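Local coordinates for beta-porphyranase B (Bacteroides plebeius, PDB 4AWD), which hydrolyses the sulfated red-seaweed polysaccharide porphyran at the (1->4) linkages between beta-D-galactose and alpha-L-galactose-6-sulfate, at residues D56-G60 and K61-A65; V91-G94 and C95-I99. All coordinates share one frame; numbering follows the deposited sequence.

In the fold
Both contacts are local, partly buried and on the same side of the chain's centre, about 9 Å apart between their own centres. Contact 1 is a turn in the loop between strands 46-50 and 68-69. Contact 2 is a beta hairpin of strands 89-92 and 95-107. In contact 1 waters meet a buried carboxylate, no direct hydrogen bond crosses, and Gly60 to Arg62 are exposed. Contact 2 has paired backbone bonds and a cluster of basic side chains, with its lysines exposed. One calcium ion ties them together: Glu57 and Asn59 come from contact 1, Gly94 from contact 2. Phe58 also packs on Leu96. The Leu63 side chain packs on Leu96, and its backbone N on Val91 CG2.

Contact 1: D56-G60 and K61-A65; sequences DEFNG and KRLNA. With CA (calcium ion), chain C.
Phe58 and Leu63 make the apolar part of this turn. Phe58 CE1 lies 4.2 Å from Leu63 CD1, and the methyl approaches the ring obliquely. One face of the ring takes Asp56 O, offset toward the rim. Phe58 is buried and also packs on Val314, while Leu96 of strand 95-107 touches both side chains. Asp56 OD1 accepts a hydrogen bond from Phe58 N at 2.7 Å, on the anti side and 34° out of the carboxylate plane. This is an Asx turn in a loop of the GH16 beta-jelly-roll. Glu57, inside it, binds the calcium ion through O, and Asn59 through OD1, each at 2.4 Å. Gly94, Asp312 and a water are among the other ligands. That water donates to Glu57 OE1, which also forms a salt bridge with Arg315. Asp56 and Asn64 meet through two waters instead. One joins OD2 to Asn64 N. Asn64 CG is anti to the backbone N (chi1 -177°), and ND2 reaches the other water at 3.0 Å, which bonds weakly to OD2. Trp68 NE1 also bonds to OD2, and Asn64 OD1 to Ala66 N. Gly60, Lys61 and Arg62 form the exposed side, where contact is mainly backbone: Gly60 C lies 3.4 Å from Arg62 N.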
ATOM      1  N   ASP A  56      -6.345  -8.280  10.460  1.00 11.42           N
ATOM      2  CA  ASP A  56      -6.286  -7.660  11.773  1.00 12.00           C
ATOM      3  C   ASP A  56      -7.311  -6.550  11.942  1.00 12.61           C
ATOM      4  O   ASP A  56      -7.376  -5.601  11.133  1.00 12.85           O
ATOM      5  CB  ASP A  56      -4.890  -7.086  12.055  1.00 11.94           C
ATOM      6  CG  ASP A  56      -4.572  -7.029  13.549  1.00 12.24           C
ATOM      7  OD1 ASP A  56      -5.483  -6.749  14.373  1.00 10.94           O
ATOM      8  OD2 ASP A  56      -3.396  -7.259  13.894  1.00 12.38           O
ATOM      9  N   GLU A  57      -8.063  -6.651  13.034  1.00 12.67           N
ATOM     10  CA  GLU A  57      -9.093  -5.689  13.362  1.00 12.72           C
ATOM     11  C   GLU A  57      -8.517  -4.538  14.181  1.00 13.06           C
ATOM     12  O   GLU A  57      -9.145  -3.498  14.335  1.00 13.43           O
ATOM     13  CB  GLU A  57     -10.224  -6.382  14.123  1.00 12.43           C
ATOM     14  CG  GLU A  57     -10.903  -7.503  13.355  1.00 11.94           C
ATOM     15  CD  GLU A  57     -11.569  -7.037  12.058  1.00 13.09           C
ATOM     16  OE1 GLU A  57     -12.059  -5.881  11.986  1.00 11.54           O
ATOM     17  OE2 GLU A  57     -11.624  -7.846  11.105  1.00 13.18           O
ATOM     18  N   PHE A  58      -7.315  -4.727  14.702  1.00 13.48           N
ATOM     19  CA  PHE A  58      -6.647  -3.719  15.539  1.00 13.96           C
ATOM     20  C   PHE A  58      -7.544  -3.288  16.709  1.00 14.69           C
ATOM     21  O   PHE A  58      -7.617  -2.106  17.061  1.00 14.95           O
ATOM     22  CB  PHE A  58      -6.176  -2.495  14.717  1.00 12.81           C
ATOM     23  CG  PHE A  58      -5.401  -2.839  13.467  1.00 11.72           C
ATOM     24  CD1 PHE A  58      -4.131  -3.413  13.541  1.00  9.67           C
ATOM     25  CD2 PHE A  58      -5.936  -2.559  12.204  1.00 10.27           C
ATOM     26  CE1 PHE A  58      -3.408  -3.714  12.372  1.00 10.91           C
ATOM     27  CE2 PHE A  58      -5.231  -2.859  11.032  1.00  9.78           C
ATOM     28  CZ  PHE A  58      -3.963  -3.430  11.107  1.00  9.42           C
ATOM     29  N   ASN A  59      -8.227  -4.253  17.307  1.00 15.97           N
ATOM     30  CA  ASN A  59      -9.178  -3.942  18.389  1.00 17.35           C
ATOM     31  C   ASN A  59      -8.614  -4.235  19.776  1.00 18.33           C
ATOM     32  O   ASN A  59      -9.339  -4.176  20.774  1.00 19.16           O
ATOM     33  CB  ASN A  59     -10.529  -4.645  18.154  1.00 16.88           C
ATOM     34  CG  ASN A  59     -11.345  -3.988  17.024  1.00 17.72           C
ATOM     35  OD1 ASN A  59     -10.963  -2.936  16.496  1.00 18.52           O
ATOM     36  ND2 ASN A  59     -12.465  -4.605  16.655  1.00 15.31           N
ATOM     37  N   GLY A  60      -7.320  -4.535  19.833  1.00 19.22           N
ATOM     38  CA  GLY A  60      -6.638  -4.775  21.091  1.00 21.10           C
ATOM     39  C   GLY A  60      -5.946  -3.564  21.688  1.00 22.55           C
ATOM     40  O   GLY A  60      -6.232  -2.409  21.332  1.00 22.76           O
ATOM     41  N   LYS A  61      -5.015  -3.835  22.596  1.00 23.79           N
ATOM     42  CA  LYS A  61      -4.324  -2.784  23.340  1.00 25.07           C
ATOM     43  C   LYS A  61      -2.986  -2.393  22.697  1.00 24.82           C
ATOM     44  O   LYS A  61      -2.374  -1.393  23.089  1.00 24.69           O
ATOM     45  CB  LYS A  61      -4.114  -3.219  24.800  1.00 26.06           C
ATOM     46  CG  LYS A  61      -5.216  -4.143  25.369  1.00 29.07           C
ATOM     47  CD  LYS A  61      -4.969  -4.541  26.845  1.00 33.15           C
ATOM     48  CE  LYS A  61      -3.816  -5.553  27.008  1.00 35.85           C
ATOM     49  NZ  LYS A  61      -4.182  -6.958  26.613  1.00 36.79           N
ATOM     50  N   ARG A  62      -2.549  -3.176  21.705  1.00 24.46           N
ATOM     51  CA  ARG A  62      -1.279  -2.940  21.001  1.00 24.24           C
ATOM     52  C   ARG A  62      -1.246  -3.621  19.630  1.00 23.08           C
ATOM     53  O   ARG A  62      -2.065  -4.496  19.327  1.00 22.98           O
ATOM     54  CB  ARG A  62      -0.082  -3.430  21.832  1.00 24.71           C
ATOM     55  CG  ARG A  62      -0.061  -4.941  22.025  1.00 28.18           C
ATOM     56  CD  ARG A  62       1.179  -5.449  22.781  1.00 33.99           C
ATOM     57  NE  ARG A  62       1.127  -5.205  24.226  1.00 38.08           N
ATOM     58  CZ  ARG A  62       0.330  -5.844  25.090  1.00 41.08           C
ATOM     59  NH1 ARG A  62      -0.533  -6.775  24.676  1.00 41.95           N
ATOM     60  NH2 ARG A  62       0.380  -5.533  26.384  1.00 41.71           N
ATOM     61  N   LEU A  63      -0.286  -3.209  18.810  1.00 21.56           N
ATOM     62  CA  LEU A  63      -0.009  -3.892  17.559  1.00 20.45           C
ATOM     63  C   LEU A  63       0.475  -5.310  17.864  1.00 19.71           C
ATOM     64  O   LEU A  63       1.278  -5.533  18.786  1.00 19.68           O
ATOM     65  CB  LEU A  63       1.020  -3.108  16.718  1.00 20.05           C
ATOM     66  CG  LEU A  63       1.378  -3.644  15.320  1.00 18.58           C
ATOM     67  CD1 LEU A  63       0.329  -3.319  14.304  1.00 16.74           C
ATOM     68  CD2 LEU A  63       2.723  -3.103  14.857  1.00 18.33           C
ATOM     69  N   ASN A  64      -0.047  -6.269  17.112  1.00 18.63           N
ATOM     70  CA  ASN A  64       0.319  -7.657  17.291  1.00 17.85           C
ATOM     71  C   ASN A  64       1.674  -7.900  16.655  1.00 17.44           C
ATOM     72  O   ASN A  64       1.791  -8.028  15.434  1.00 17.84           O
ATOM     73  CB  ASN A  64      -0.749  -8.550  16.680  1.00 18.09           C
ATOM     74  CG  ASN A  64      -0.483 -10.030  16.889  1.00 18.09           C
ATOM     75  OD1 ASN A  64       0.551 -10.436  17.433  1.00 18.48           O
ATOM     76  ND2 ASN A  64      -1.429 -10.851  16.447  1.00 17.24           N
ATOM     77  N   ALA A  65       2.696  -7.951  17.498  1.00 16.42           N
ATOM     78  CA  ALA A  65       4.071  -8.053  17.047  1.00 15.81           C
ATOM     79  C   ALA A  65       4.383  -9.418  16.431  1.00 15.35           C
ATOM     80  O   ALA A  65       5.394  -9.575  15.757  1.00 15.24           O
ATOM     81  CB  ALA A  65       5.051  -7.709  18.204  1.00 15.47           C
TER
HETATM   82 CA    CA C1321     -11.050  -1.982  14.296  1.00 17.69          CA
HETATM   83  O   HOH W   1      -2.519  -5.583  15.865  1.00 11.87           O
HETATM   84  O   HOH W   2      -3.656  -9.943  14.655  1.00 20.49           O
HETATM   85  O   HOH W   3     -12.484  -3.749  13.651  1.00  9.89           O

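Contact 2: V91-G94 and C95-I99; sequences VKKG and CLRII. With CA (calcium ion), chain C.
Lys92 and Cys95 close a beta hairpin with a two-residue loop through a pair of backbone hydrogen bonds. Lys92 N gives to Cys95 O at 3.0 Å, and Cys95 N gives to Lys92 O at 3.2 Å. Lys93 and Gly94 form the corners of a type I' turn. Next along, Val91 and Leu96 are a non-hydrogen-bonded pair. Here Val91 CA makes a CA-H...O contact of 3.3 Å with Cys95 O.

Metal binding falls to the turn. Gly94 O binds the calcium ion at 2.2 Å, so the hairpin tip is fastened to the loop that carries Glu57 and Asn59. Asp312 also binds this ion.

The apolar contact is on the buried face, where Val91 CG2 meets Leu96 CD1 at 4.2 Å.

Lys92 lies on the face that also carries Cys95, with Arg97 beside it; Lys93 joins them from the turn. Lys92 CB sits 3.5 Å above the centre of the Arg97 guanidinium plane. Lys92 CG is anti to the backbone N (chi1 179°), which puts it against Arg97 CZ. The bend at chi2 then turns the rest of the chain. Lys93 CD comes obliquely to Arg97 NH2 at 3.8 Å.

Water mediates the polar contacts of this group. One water, in the guanidinium plane, joins Arg97 NE to Lys92 O. Another accepts from Lys93 NZ at 2.7 Å and from Arg97 NH2, with a weak bond from Lys92 NZ. Sharing this water probably eases the closeness of three like charges.

Strand 95-107 continues from the hairpin to pair with strand 308-321, through Leu96 with Tyr311 and Ile98 with Thr309. Leu96 packs on Ile284 of strand 281-285, buried Cys95 packs on Phe240, and Arg97 lies against Tyr310.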
ATOM      1  N   VAL A  91      -1.879   1.309  18.063  1.00 16.17           N
ATOM      2  CA  VAL A  91      -3.211   0.735  17.936  1.00 17.32           C
ATOM      3  C   VAL A  91      -4.015   1.259  19.118  1.00 18.50           C
ATOM      4  O   VAL A  91      -3.668   1.017  20.271  1.00 18.93           O
ATOM      5  CB  VAL A  91      -3.177  -0.817  17.991  1.00 17.18           C
ATOM      6  CG1 VAL A  91      -4.592  -1.383  18.166  1.00 17.24           C
ATOM      7  CG2 VAL A  91      -2.514  -1.392  16.753  1.00 16.64           C
ATOM      8  N   LYS A  92      -5.083   1.984  18.842  1.00 19.58           N
ATOM      9  CA  LYS A  92      -5.860   2.573  19.898  1.00 20.85           C
ATOM     10  C   LYS A  92      -7.292   2.745  19.424  1.00 20.85           C
ATOM     11  O   LYS A  92      -7.515   3.141  18.285  1.00 21.12           O
ATOM     12  CB  LYS A  92      -5.235   3.918  20.302  1.00 21.69           C
ATOM     13  CG  LYS A  92      -5.969   4.672  21.411  1.00 23.64           C
ATOM     14  CD  LYS A  92      -5.428   4.362  22.799  1.00 27.58           C
ATOM     15  CE  LYS A  92      -6.062   5.305  23.854  1.00 29.60           C
ATOM     16  NZ  LYS A  92      -5.844   6.768  23.563  1.00 29.31           N
ATOM     17  N   LYS A  93      -8.251   2.419  20.295  1.00 21.10           N
ATOM     18  CA  LYS A  93      -9.691   2.591  20.034  1.00 21.14           C
ATOM     19  C   LYS A  93     -10.165   2.012  18.701  1.00 20.71           C
ATOM     20  O   LYS A  93     -10.914   2.663  17.971  1.00 20.65           O
ATOM     21  CB  LYS A  93     -10.090   4.070  20.100  1.00 21.57           C
ATOM     22  CG  LYS A  93      -9.768   4.778  21.405  1.00 23.57           C
ATOM     23  CD  LYS A  93      -9.871   6.287  21.190  1.00 28.74           C
ATOM     24  CE  LYS A  93      -9.770   7.065  22.496  1.00 31.69           C
ATOM     25  NZ  LYS A  93      -9.759   8.542  22.253  1.00 34.08           N
ATOM     26  N   GLY A  94      -9.728   0.796  18.376  1.00 20.13           N
ATOM     27  CA  GLY A  94     -10.250   0.099  17.196  1.00 18.88           C
ATOM     28  C   GLY A  94      -9.510   0.348  15.885  1.00 18.11           C
ATOM     29  O   GLY A  94      -9.890  -0.214  14.850  1.00 17.25           O
ATOM     30  N   CYS A  95      -8.457   1.168  15.928  1.00 17.28           N
ATOM     31  CA  CYS A  95      -7.711   1.532  14.718  1.00 16.60           C
ATOM     32  C   CYS A  95      -6.210   1.375  14.838  1.00 16.34           C
ATOM     33  O   CYS A  95      -5.616   1.675  15.882  1.00 16.59           O
ATOM     34  CB  CYS A  95      -7.994   2.976  14.316  1.00 16.50           C
ATOM     35  SG  CYS A  95      -9.622   3.260  13.633  1.00 16.55           S
ATOM     36  N   LEU A  96      -5.601   0.897  13.761  1.00 15.34           N
ATOM     37  CA  LEU A  96      -4.190   1.100  13.555  1.00 14.53           C
ATOM     38  C   LEU A  96      -4.026   2.585  13.239  1.00 14.16           C
ATOM     39  O   LEU A  96      -4.728   3.132  12.385  1.00 13.51           O
ATOM     40  CB  LEU A  96      -3.678   0.247  12.388  1.00 14.64           C
ATOM     41  CG  LEU A  96      -2.233   0.523  11.938  1.00 14.56           C
ATOM     42  CD1 LEU A  96      -1.212   0.085  13.011  1.00 14.68           C
ATOM     43  CD2 LEU A  96      -1.945  -0.145  10.608  1.00 15.31           C
ATOM     44  N   ARG A  97      -3.107   3.232  13.946  1.00 14.43           N
ATOM     45  CA  ARG A  97      -2.843   4.661  13.765  1.00 14.26           C
ATOM     46  C   ARG A  97      -1.433   4.840  13.301  1.00 13.54           C
ATOM     47  O   ARG A  97      -0.494   4.421  13.993  1.00 13.36           O
ATOM     48  CB  ARG A  97      -2.970   5.407  15.084  1.00 14.46           C
ATOM     49  CG  ARG A  97      -4.365   5.614  15.569  1.00 16.02           C
ATOM     50  CD  ARG A  97      -4.301   5.955  17.023  1.00 17.65           C
ATOM     51  NE  ARG A  97      -5.590   6.371  17.565  1.00 20.85           N
ATOM     52  CZ  ARG A  97      -5.703   7.082  18.687  1.00 23.62           C
ATOM     53  NH1 ARG A  97      -4.598   7.444  19.359  1.00 22.95           N
ATOM     54  NH2 ARG A  97      -6.906   7.451  19.130  1.00 22.73           N
ATOM     55  N   ILE A  98      -1.277   5.464  12.142  1.00 13.09           N
ATOM     56  CA  ILE A  98       0.044   5.906  11.705  1.00 13.06           C
ATOM     57  C   ILE A  98       0.067   7.424  11.681  1.00 13.15           C
ATOM     58  O   ILE A  98      -0.555   8.036  10.818  1.00 13.37           O
ATOM     59  CB  ILE A  98       0.468   5.337  10.322  1.00 12.88           C
ATOM     60  CG1 ILE A  98       0.342   3.796  10.282  1.00 11.86           C
ATOM     61  CG2 ILE A  98       1.904   5.763  10.029  1.00 12.40           C
ATOM     62  CD1 ILE A  98       0.640   3.160   8.895  1.00  9.93           C
ATOM     63  N   ILE A  99       0.765   8.020  12.643  1.00 13.19           N
ATOM     64  CA  ILE A  99       0.774   9.477  12.798  1.00 13.18           C
ATOM     65  C   ILE A  99       2.021  10.071  12.148  1.00 13.76           C
ATOM     66  O   ILE A  99       3.101   9.458  12.182  1.00 14.40           O
ATOM     67  CB  ILE A  99       0.608   9.916  14.305  1.00 12.84           C
ATOM     68  CG1 ILE A  99       0.284  11.415  14.420  1.00 12.69           C
ATOM     69  CG2 ILE A  99       1.820   9.492  15.178  1.00 11.69           C
ATOM     70  CD1 ILE A  99      -0.049  11.912  15.855  1.00 10.18           C
TER
HETATM   71 CA    CA C1321     -11.050  -1.982  14.296  1.00 17.69          CA
HETATM   72  O   HOH W   4      -8.170   5.340  16.631  1.00  6.85           O
HETATM   73  O   HOH W   5      -7.135   9.174  21.870  1.00 28.20           O
HETATM   74  O   HOH W   3     -12.484  -3.749  13.651  1.00  9.89           O